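Local coordinates for protein peptide methionine sulfoxide reductase MsrA (Treponema denticola ATCC 35405, PDB 5FA9) that probably repairs oxidatively damaged proteins by reducing methionine sulfoxide residues back to methionine, as a fusion of MsrA and MsrB units, at residues 65-77 and 94-107. The protein carries 2 engineered substitutions. Numbering follows the deposited sequence.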
ATOM      1  N   LEU B  65     -13.169  -0.024  -0.582  1.00 38.00           N
ATOM      2  CA  LEU B  65     -13.286  -0.554  -1.936  1.00 31.79           C
ATOM      3  C   LEU B  65     -14.698  -0.336  -2.471  1.00 33.67           C
ATOM      4  O   LEU B  65     -14.894  -0.103  -3.664  1.00 30.76           O
ATOM      5  CB  LEU B  65     -12.929  -2.041  -1.965  1.00 32.22           C
ATOM      6  CG  LEU B  65     -13.015  -2.746  -3.321  1.00 31.85           C
ATOM      7  CD1 LEU B  65     -12.110  -2.070  -4.339  1.00 28.99           C
ATOM      8  CD2 LEU B  65     -12.671  -4.221  -3.184  1.00 28.46           C
ATOM      9  N   GLN B  66     -15.676  -0.408  -1.572  1.00 33.19           N
ATOM     10  CA  GLN B  66     -17.075  -0.212  -1.929  1.00 36.18           C
ATOM     11  C   GLN B  66     -17.316   1.180  -2.504  1.00 41.68           C
ATOM     12  O   GLN B  66     -17.992   1.329  -3.524  1.00 33.24           O
ATOM     13  CB  GLN B  66     -17.978  -0.441  -0.712  1.00 31.04           C
ATOM     14  CG  GLN B  66     -18.219  -1.909  -0.366  1.00 34.95           C
ATOM     15  CD  GLN B  66     -16.939  -2.661  -0.049  1.00 39.90           C
ATOM     16  OE1 GLN B  66     -16.092  -2.180   0.705  1.00 34.19           O
ATOM     17  NE2 GLN B  66     -16.790  -3.847  -0.629  1.00 36.87           N
ATOM     18  N   GLU B  67     -16.763   2.199  -1.852  1.00 32.99           N
ATOM     19  CA  GLU B  67     -16.916   3.570  -2.325  1.00 33.48           C
ATOM     20  C   GLU B  67     -16.175   3.782  -3.643  1.00 29.48           C
ATOM     21  O   GLU B  67     -16.679   4.450  -4.544  1.00 37.38           O
ATOM     22  CB  GLU B  67     -16.421   4.570  -1.277  1.00 33.01           C
ATOM     23  CG  GLU B  67     -16.503   6.021  -1.739  1.00 29.46           C
ATOM     24  CD  GLU B  67     -16.150   7.013  -0.649  1.00 43.57           C
ATOM     25  OE1 GLU B  67     -16.022   8.216  -0.963  1.00 41.78           O
ATOM     26  OE2 GLU B  67     -16.005   6.596   0.518  1.00 44.89           O
ATOM     27  N   LEU B  68     -14.979   3.209  -3.749  1.00 31.02           N
ATOM     28  CA  LEU B  68     -14.178   3.328  -4.965  1.00 38.80           C
ATOM     29  C   LEU B  68     -14.893   2.730  -6.171  1.00 36.41           C
ATOM     30  O   LEU B  68     -14.866   3.296  -7.264  1.00 36.99           O
ATOM     31  CB  LEU B  68     -12.818   2.655  -4.781  1.00 33.85           C
ATOM     32  CG  LEU B  68     -11.804   3.391  -3.906  1.00 39.03           C
ATOM     33  CD1 LEU B  68     -10.483   2.645  -3.898  1.00 32.06           C
ATOM     34  CD2 LEU B  68     -11.609   4.819  -4.393  1.00 35.77           C
ATOM     35  N   LEU B  69     -15.534   1.584  -5.968  1.00 36.57           N
ATOM     36  CA  LEU B  69     -16.288   0.943  -7.036  1.00 38.73           C
ATOM     37  C   LEU B  69     -17.567   1.722  -7.319  1.00 35.90           C
ATOM     38  O   LEU B  69     -18.069   1.722  -8.443  1.00 39.57           O
ATOM     39  CB  LEU B  69     -16.607  -0.509  -6.677  1.00 37.88           C
ATOM     40  CG  LEU B  69     -15.397  -1.444  -6.621  1.00 38.78           C
ATOM     41  CD1 LEU B  69     -15.824  -2.867  -6.297  1.00 35.70           C
ATOM     42  CD2 LEU B  69     -14.623  -1.395  -7.930  1.00 35.93           C
ATOM     43  N   ALA B  70     -18.091   2.382  -6.291  1.00 26.60           N
ATOM     44  CA  ALA B  70     -19.260   3.238  -6.452  1.00 34.08           C
ATOM     45  C   ALA B  70     -18.914   4.438  -7.331  1.00 31.45           C
ATOM     46  O   ALA B  70     -19.679   4.804  -8.222  1.00 38.79           O
ATOM     47  CB  ALA B  70     -19.781   3.697  -5.098  1.00 24.01           C
ATOM     48  N   HIS B  71     -17.760   5.046  -7.069  1.00 29.93           N
ATOM     49  CA  HIS B  71     -17.259   6.136  -7.900  1.00 38.82           C
ATOM     50  C   HIS B  71     -17.028   5.663  -9.328  1.00 32.13           C
ATOM     51  O   HIS B  71     -17.336   6.372 -10.287  1.00 47.07           O
ATOM     52  CB  HIS B  71     -15.957   6.710  -7.331  1.00 31.34           C
ATOM     53  CG  HIS B  71     -16.150   7.579  -6.128  1.00 33.59           C
ATOM     54  ND1 HIS B  71     -16.720   8.833  -6.198  1.00 40.35           N
ATOM     55  CD2 HIS B  71     -15.835   7.383  -4.826  1.00 39.92           C
ATOM     56  CE1 HIS B  71     -16.755   9.367  -4.991  1.00 41.43           C
ATOM     57  NE2 HIS B  71     -16.224   8.507  -4.139  1.00 41.93           N
ATOM     58  N   TYR B  72     -16.474   4.462  -9.457  1.00 33.58           N
ATOM     59  CA  TYR B  72     -16.152   3.890 -10.758  1.00 35.36           C
ATOM     60  C   TYR B  72     -17.392   3.729 -11.632  1.00 46.51           C
ATOM     61  O   TYR B  72     -17.402   4.149 -12.790  1.00 37.27           O
ATOM     62  CB  TYR B  72     -15.450   2.541 -10.582  1.00 37.18           C
ATOM     63  CG  TYR B  72     -15.246   1.780 -11.872  1.00 45.59           C
ATOM     64  CD1 TYR B  72     -14.328   2.215 -12.820  1.00 35.17           C
ATOM     65  CD2 TYR B  72     -15.960   0.618 -12.134  1.00 35.90           C
ATOM     66  CE1 TYR B  72     -14.138   1.521 -13.999  1.00 33.37           C
ATOM     67  CE2 TYR B  72     -15.772  -0.084 -13.309  1.00 38.49           C
ATOM     68  CZ  TYR B  72     -14.861   0.372 -14.238  1.00 38.26           C
ATOM     69  OH  TYR B  72     -14.672  -0.322 -15.411  1.00 41.50           O
ATOM     70  N   PHE B  73     -18.436   3.126 -11.074  1.00 37.55           N
ATOM     71  CA  PHE B  73     -19.680   2.914 -11.809  1.00 39.88           C
ATOM     72  C   PHE B  73     -20.405   4.231 -12.075  1.00 43.76           C
ATOM     73  O   PHE B  73     -21.232   4.322 -12.982  1.00 38.80           O
ATOM     74  CB  PHE B  73     -20.595   1.952 -11.050  1.00 40.60           C
ATOM     75  CG  PHE B  73     -20.315   0.502 -11.328  1.00 42.50           C
ATOM     76  CD1 PHE B  73     -19.408  -0.205 -10.555  1.00 42.42           C
ATOM     77  CD2 PHE B  73     -20.957  -0.155 -12.366  1.00 36.88           C
ATOM     78  CE1 PHE B  73     -19.148  -1.539 -10.810  1.00 40.84           C
ATOM     79  CE2 PHE B  73     -20.702  -1.489 -12.626  1.00 38.21           C
ATOM     80  CZ  PHE B  73     -19.796  -2.182 -11.847  1.00 36.77           C
ATOM     81  N   ARG B  74     -20.091   5.248 -11.280  1.00 39.16           N
ATOM     82  CA  ARG B  74     -20.709   6.559 -11.431  1.00 34.57           C
ATOM     83  C   ARG B  74     -20.231   7.263 -12.701  1.00 46.12           C
ATOM     84  O   ARG B  74     -20.989   7.996 -13.338  1.00 45.65           O
ATOM     85  CB  ARG B  74     -20.411   7.428 -10.207  1.00 37.85           C
ATOM     86  CG  ARG B  74     -20.825   8.884 -10.352  1.00 46.70           C
ATOM     87  CD  ARG B  74     -20.132   9.753  -9.320  1.00 48.53           C
ATOM     88  NE  ARG B  74     -20.768  11.058  -9.178  1.00 47.08           N
ATOM     89  CZ  ARG B  74     -20.383  11.983  -8.305  1.00 53.80           C
ATOM     90  NH1 ARG B  74     -19.360  11.747  -7.495  1.00 49.24           N
ATOM     91  NH2 ARG B  74     -21.018  13.145  -8.241  1.00 72.95           N
ATOM     92  N   ILE B  75     -18.979   7.023 -13.074  1.00 39.95           N
ATOM     93  CA  ILE B  75     -18.367   7.745 -14.185  1.00 39.39           C
ATOM     94  C   ILE B  75     -18.281   6.927 -15.472  1.00 38.88           C
ATOM     95  O   ILE B  75     -17.670   7.364 -16.446  1.00 43.57           O
ATOM     96  CB  ILE B  75     -16.949   8.227 -13.818  1.00 34.42           C
ATOM     97  CG1 ILE B  75     -16.026   7.032 -13.567  1.00 37.10           C
ATOM     98  CG2 ILE B  75     -16.992   9.136 -12.600  1.00 43.70           C
ATOM     99  CD1 ILE B  75     -14.590   7.419 -13.288  1.00 33.37           C
ATOM    100  N   ILE B  76     -18.889   5.745 -15.485  1.00 34.29           N
ATOM    101  CA  ILE B  76     -18.869   4.914 -16.686  1.00 38.23           C
ATOM    102  C   ILE B  76     -20.255   4.413 -17.074  1.00 40.21           C
ATOM    103  O   ILE B  76     -21.198   4.479 -16.288  1.00 48.22           O
ATOM    104  CB  ILE B  76     -17.956   3.680 -16.521  1.00 41.45           C
ATOM    105  CG1 ILE B  76     -18.569   2.695 -15.523  1.00 45.05           C
ATOM    106  CG2 ILE B  76     -16.547   4.090 -16.113  1.00 42.12           C
ATOM    107  CD1 ILE B  76     -17.976   1.310 -15.596  1.00 39.42           C
ATOM    108  N   ASP B  77     -20.363   3.917 -18.302  1.00 37.17           N
ATOM    109  CA  ASP B  77     -21.539   3.179 -18.740  1.00 38.43           C
ATOM    110  C   ASP B  77     -21.210   1.689 -18.719  1.00 44.24           C
ATOM    111  O   ASP B  77     -20.544   1.185 -19.623  1.00 47.56           O
ATOM    112  CB  ASP B  77     -21.978   3.619 -20.138  1.00 43.67           C
ATOM    113  CG  ASP B  77     -23.252   2.933 -20.596  1.00 52.97           C
ATOM    114  OD1 ASP B  77     -23.959   2.349 -19.748  1.00 49.86           O
ATOM    115  OD2 ASP B  77     -23.549   2.978 -21.809  1.00 67.29           O
ATOM    116  N   THR B  94     -14.478  -1.538 -20.473  1.00 48.14           N
ATOM    117  CA  THR B  94     -14.574  -1.384 -19.028  1.00 39.48           C
ATOM    118  C   THR B  94     -14.162  -2.664 -18.315  1.00 46.13           C
ATOM    119  O   THR B  94     -14.521  -3.765 -18.736  1.00 46.09           O
ATOM    120  CB  THR B  94     -15.998  -0.997 -18.593  1.00 38.38           C
ATOM    121  OG1 THR B  94     -16.936  -1.934 -19.138  1.00 44.92           O
ATOM    122  CG2 THR B  94     -16.342   0.398 -19.087  1.00 31.87           C
ATOM    123  N   GLY B  95     -13.402  -2.515 -17.236  1.00 40.02           N
ATOM    124  CA  GLY B  95     -12.946  -3.661 -16.476  1.00 39.10           C
ATOM    125  C   GLY B  95     -12.424  -3.311 -15.098  1.00 42.30           C
ATOM    126  O   GLY B  95     -11.942  -2.203 -14.862  1.00 40.22           O
ATOM    127  N   ILE B  96     -12.521  -4.271 -14.184  1.00 41.24           N
ATOM    128  CA  ILE B  96     -11.974  -4.121 -12.843  1.00 36.71           C
ATOM    129  C   ILE B  96     -10.959  -5.228 -12.597  1.00 39.34           C
ATOM    130  O   ILE B  96     -11.304  -6.410 -12.596  1.00 40.56           O
ATOM    131  CB  ILE B  96     -13.073  -4.170 -11.765  1.00 32.56           C
ATOM    132  CG1 ILE B  96     -14.137  -3.105 -12.038  1.00 34.92           C
ATOM    133  CG2 ILE B  96     -12.471  -3.984 -10.380  1.00 28.67           C
ATOM    134  CD1 ILE B  96     -15.339  -3.192 -11.124  1.00 32.05           C
ATOM    135  N   TYR B  97      -9.705  -4.842 -12.388  1.00 34.08           N
ATOM    136  CA  TYR B  97      -8.623  -5.812 -12.275  1.00 38.97           C
ATOM    137  C   TYR B  97      -8.018  -5.804 -10.878  1.00 37.85           C
ATOM    138  O   TYR B  97      -7.713  -4.746 -10.327  1.00 34.65           O
ATOM    139  CB  TYR B  97      -7.547  -5.526 -13.323  1.00 39.39           C
ATOM    140  CG  TYR B  97      -8.106  -5.332 -14.714  1.00 39.31           C
ATOM    141  CD1 TYR B  97      -8.501  -6.420 -15.483  1.00 38.96           C
ATOM    142  CD2 TYR B  97      -8.244  -4.061 -15.257  1.00 39.22           C
ATOM    143  CE1 TYR B  97      -9.016  -6.247 -16.755  1.00 43.96           C
ATOM    144  CE2 TYR B  97      -8.757  -3.878 -16.527  1.00 37.51           C
ATOM    145  CZ  TYR B  97      -9.141  -4.972 -17.273  1.00 43.16           C
ATOM    146  OH  TYR B  97      -9.652  -4.793 -18.537  1.00 41.82           O
ATOM    147  N   TYR B  98      -7.839  -6.994 -10.315  1.00 38.97           N
ATOM    148  CA  TYR B  98      -7.354  -7.122  -8.948  1.00 41.35           C
ATOM    149  C   TYR B  98      -5.993  -7.803  -8.894  1.00 41.62           C
ATOM    150  O   TYR B  98      -5.674  -8.655  -9.724  1.00 39.93           O
ATOM    151  CB  TYR B  98      -8.360  -7.902  -8.096  1.00 32.78           C
ATOM    152  CG  TYR B  98      -8.648  -9.298  -8.602  1.00 38.18           C
ATOM    153  CD1 TYR B  98      -7.869 -10.379  -8.203  1.00 41.45           C
ATOM    154  CD2 TYR B  98      -9.699  -9.538  -9.478  1.00 34.16           C
ATOM    155  CE1 TYR B  98      -8.126 -11.656  -8.664  1.00 37.21           C
ATOM    156  CE2 TYR B  98      -9.965 -10.813  -9.944  1.00 38.25           C
ATOM    157  CZ  TYR B  98      -9.177 -11.867  -9.533  1.00 44.70           C
ATOM    158  OH  TYR B  98      -9.437 -13.138  -9.993  1.00 45.18           O
ATOM    159  N   VAL B  99      -5.197  -7.419  -7.904  1.00 43.60           N
ATOM    160  CA  VAL B  99      -3.927  -8.075  -7.637  1.00 47.12           C
ATOM    161  C   VAL B  99      -4.031  -8.780  -6.287  1.00 44.35           C
ATOM    162  O   VAL B  99      -3.205  -9.622  -5.935  1.00 46.92           O
ATOM    163  CB  VAL B  99      -2.763  -7.061  -7.636  1.00 48.85           C
ATOM    164  CG1 VAL B  99      -2.870  -6.136  -6.436  1.00 48.75           C
ATOM    165  CG2 VAL B  99      -1.424  -7.771  -7.647  1.00 65.43           C
ATOM    166  N   ASP B 100      -5.081  -8.437  -5.548  1.00 46.78           N
ATOM    167  CA  ASP B 100      -5.335  -9.004  -4.231  1.00 41.36           C
ATOM    168  C   ASP B 100      -6.554  -9.922  -4.296  1.00 45.17           C
ATOM    169  O   ASP B 100      -7.675  -9.459  -4.506  1.00 38.48           O
ATOM    170  CB  ASP B 100      -5.545  -7.889  -3.202  1.00 48.93           C
ATOM    171  CG  ASP B 100      -5.543  -8.396  -1.771  1.00 53.78           C
ATOM    172  OD1 ASP B 100      -5.542  -9.628  -1.564  1.00 55.92           O
ATOM    173  OD2 ASP B 100      -5.544  -7.554  -0.849  1.00 61.62           O
ATOM    174  N   ASP B 101      -6.330 -11.219  -4.115  1.00 45.74           N
ATOM    175  CA  ASP B 101      -7.391 -12.215  -4.260  1.00 48.42           C
ATOM    176  C   ASP B 101      -8.475 -12.090  -3.192  1.00 40.04           C
ATOM    177  O   ASP B 101      -9.553 -12.668  -3.325  1.00 45.90           O
ATOM    178  CB  ASP B 101      -6.801 -13.627  -4.231  1.00 46.43           C
ATOM    179  CG  ASP B 101      -5.882 -13.899  -5.405  1.00 60.12           C
ATOM    180  OD1 ASP B 101      -6.130 -13.344  -6.497  1.00 57.91           O
ATOM    181  OD2 ASP B 101      -4.913 -14.670  -5.237  1.00 70.81           O
ATOM    182  N   SER B 102      -8.188 -11.341  -2.132  1.00 48.81           N
ATOM    183  CA  SER B 102      -9.165 -11.121  -1.070  1.00 49.19           C
ATOM    184  C   SER B 102     -10.281 -10.182  -1.526  1.00 48.98           C
ATOM    185  O   SER B 102     -11.319 -10.078  -0.874  1.00 40.59           O
ATOM    186  CB  SER B 102      -8.483 -10.558   0.179  1.00 45.31           C
ATOM    187  OG  SER B 102      -7.984  -9.252  -0.053  1.00 56.48           O
ATOM    188  N   MET B 103     -10.059  -9.502  -2.647  1.00 45.26           N
ATOM    189  CA  MET B 103     -11.020  -8.532  -3.161  1.00 42.07           C
ATOM    190  C   MET B 103     -12.044  -9.160  -4.101  1.00 45.42           C
ATOM    191  O   MET B 103     -13.057  -8.537  -4.420  1.00 44.91           O
ATOM    192  CB  MET B 103     -10.296  -7.399  -3.893  1.00 41.44           C
ATOM    193  CG  MET B 103      -9.364  -6.575  -3.026  1.00 35.08           C
ATOM    194  SD  MET B 103      -8.649  -5.202  -3.951  1.00 46.33           S
ATOM    195  CE  MET B 103      -7.672  -4.405  -2.679  1.00 38.90           C
ATOM    196  N   ILE B 104     -11.777 -10.387  -4.540  1.00 38.38           N
ATOM    197  CA  ILE B 104     -12.586 -11.041  -5.568  1.00 39.33           C
ATOM    198  C   ILE B 104     -14.073 -11.089  -5.225  1.00 37.06           C
ATOM    199  O   ILE B 104     -14.915 -10.701  -6.036  1.00 36.54           O
ATOM    200  CB  ILE B 104     -12.097 -12.480  -5.834  1.00 41.28           C
ATOM    201  CG1 ILE B 104     -10.645 -12.469  -6.313  1.00 44.01           C
ATOM    202  CG2 ILE B 104     -12.978 -13.161  -6.868  1.00 35.81           C
ATOM    203  CD1 ILE B 104     -10.081 -13.848  -6.579  1.00 48.53           C
ATOM    204  N   LYS B 105     -14.394 -11.551  -4.022  1.00 23.87           N
ATOM    205  CA  LYS B 105     -15.789 -11.687  -3.620  1.00 31.67           C
ATOM    206  C   LYS B 105     -16.446 -10.326  -3.404  1.00 32.97           C
ATOM    207  O   LYS B 105     -17.650 -10.174  -3.610  1.00 35.31           O
ATOM    208  CB  LYS B 105     -15.901 -12.544  -2.359  1.00 37.66           C
ATOM    209  CG  LYS B 105     -16.894 -13.687  -2.497  1.00 65.01           C
ATOM    210  CD  LYS B 105     -16.293 -15.010  -2.051  1.00 59.95           C
ATOM    211  CE  LYS B 105     -17.105 -16.185  -2.580  1.00 68.58           C
ATOM    212  NZ  LYS B 105     -16.271 -17.408  -2.751  1.00 77.91           N
ATOM    213  N   GLU B 106     -15.655  -9.341  -2.992  1.00 33.33           N
ATOM    214  CA  GLU B 106     -16.161  -7.982  -2.831  1.00 37.07           C
ATOM    215  C   GLU B 106     -16.485  -7.361  -4.186  1.00 33.17           C
ATOM    216  O   GLU B 106     -17.531  -6.733  -4.358  1.00 30.52           O
ATOM    217  CB  GLU B 106     -15.153  -7.110  -2.080  1.00 32.52           C
ATOM    218  CG  GLU B 106     -14.996  -7.457  -0.608  1.00 39.55           C
ATOM    219  CD  GLU B 106     -13.999  -6.558   0.097  1.00 46.74           C
ATOM    220  OE1 GLU B 106     -14.218  -5.327   0.119  1.00 43.41           O
ATOM    221  OE2 GLU B 106     -12.997  -7.078   0.631  1.00 54.38           O
ATOM    222  N   ILE B 107     -15.580  -7.538  -5.143  1.00 32.87           N
ATOM    223  CA  ILE B 107     -15.770  -7.009  -6.489  1.00 30.06           C
ATOM    224  C   ILE B 107     -16.968  -7.660  -7.176  1.00 35.50           C
ATOM    225  O   ILE B 107     -17.809  -6.971  -7.754  1.00 35.45           O
ATOM    226  CB  ILE B 107     -14.514  -7.213  -7.359  1.00 31.34           C
ATOM    227  CG1 ILE B 107     -13.328  -6.449  -6.768  1.00 33.16           C
ATOM    228  CG2 ILE B 107     -14.772  -6.754  -8.785  1.00 34.97           C
ATOM    229  CD1 ILE B 107     -12.013  -6.732  -7.462  1.00 32.06           C
TER
HETATM  230  O   HOH W   1     -18.559  -5.117  -2.296  1.00 25.60           O
HETATM  231  O   HOH W   2     -13.736  -3.348   2.199  1.00 43.01           O
HETATM  232  O   HOH W   3     -19.204  -1.021 -20.035  1.00 41.96           O
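Gln66 bends at its second torsion (chi2 60°), which turns its amide toward Glu106, a residue whose chain runs extended as far as its carboxylate. NE2 of Gln66 gives a nearly straight hydrogen bond to the anti lone pair of Glu106 OE1, 3.1 Å away, with amide and carboxylate almost coplanar. An amide suits this place because it has both a donor and an acceptor: one water bridges Gln66 NE2 to the backbone O of Glu106, and a second donates to both Gln66 OE1 and Glu106 OE1. Three bonds thus fix the rotation of the amide. The CD2 methyl of Leu65, at home among aliphatic carbons, packs against Met103 CB (4.0 Å) and Glu106 CB, and also lies beside Glu106 OE1.

These residues belong to the ferredoxin-like alpha+beta fold of the MsrA unit, in which helix 65-74 follows strand 51-59, packs on the sheet and runs roughly antiparallel (154°) to strand 95-98. The chain then leads into helix 104-115, whose Ile107 touches Leu65 and Leu69. Ile96 and Leu69 are branched aliphatics suited to the buried layer between helix and sheet, with Ile96 CD1 3.7 Å from Leu69 CD2; Ile96 CG1 meets Tyr72 CE2. Tyr72, with CG anti to the backbone N, reaches across to the strand, where its OH lies 3.1 Å from Gly95 N and is hydrogen-bonded to the carbonyl of Ala8 on neighbouring strand 2-8. A phenol fits here, its ring packing on Ile96 and its hydroxyl meeting buried backbone. Beyond the helix, Ile76 CD1 touches Thr94 CG2, and a water links Thr94 OG1 to the carbonyl of Asp77.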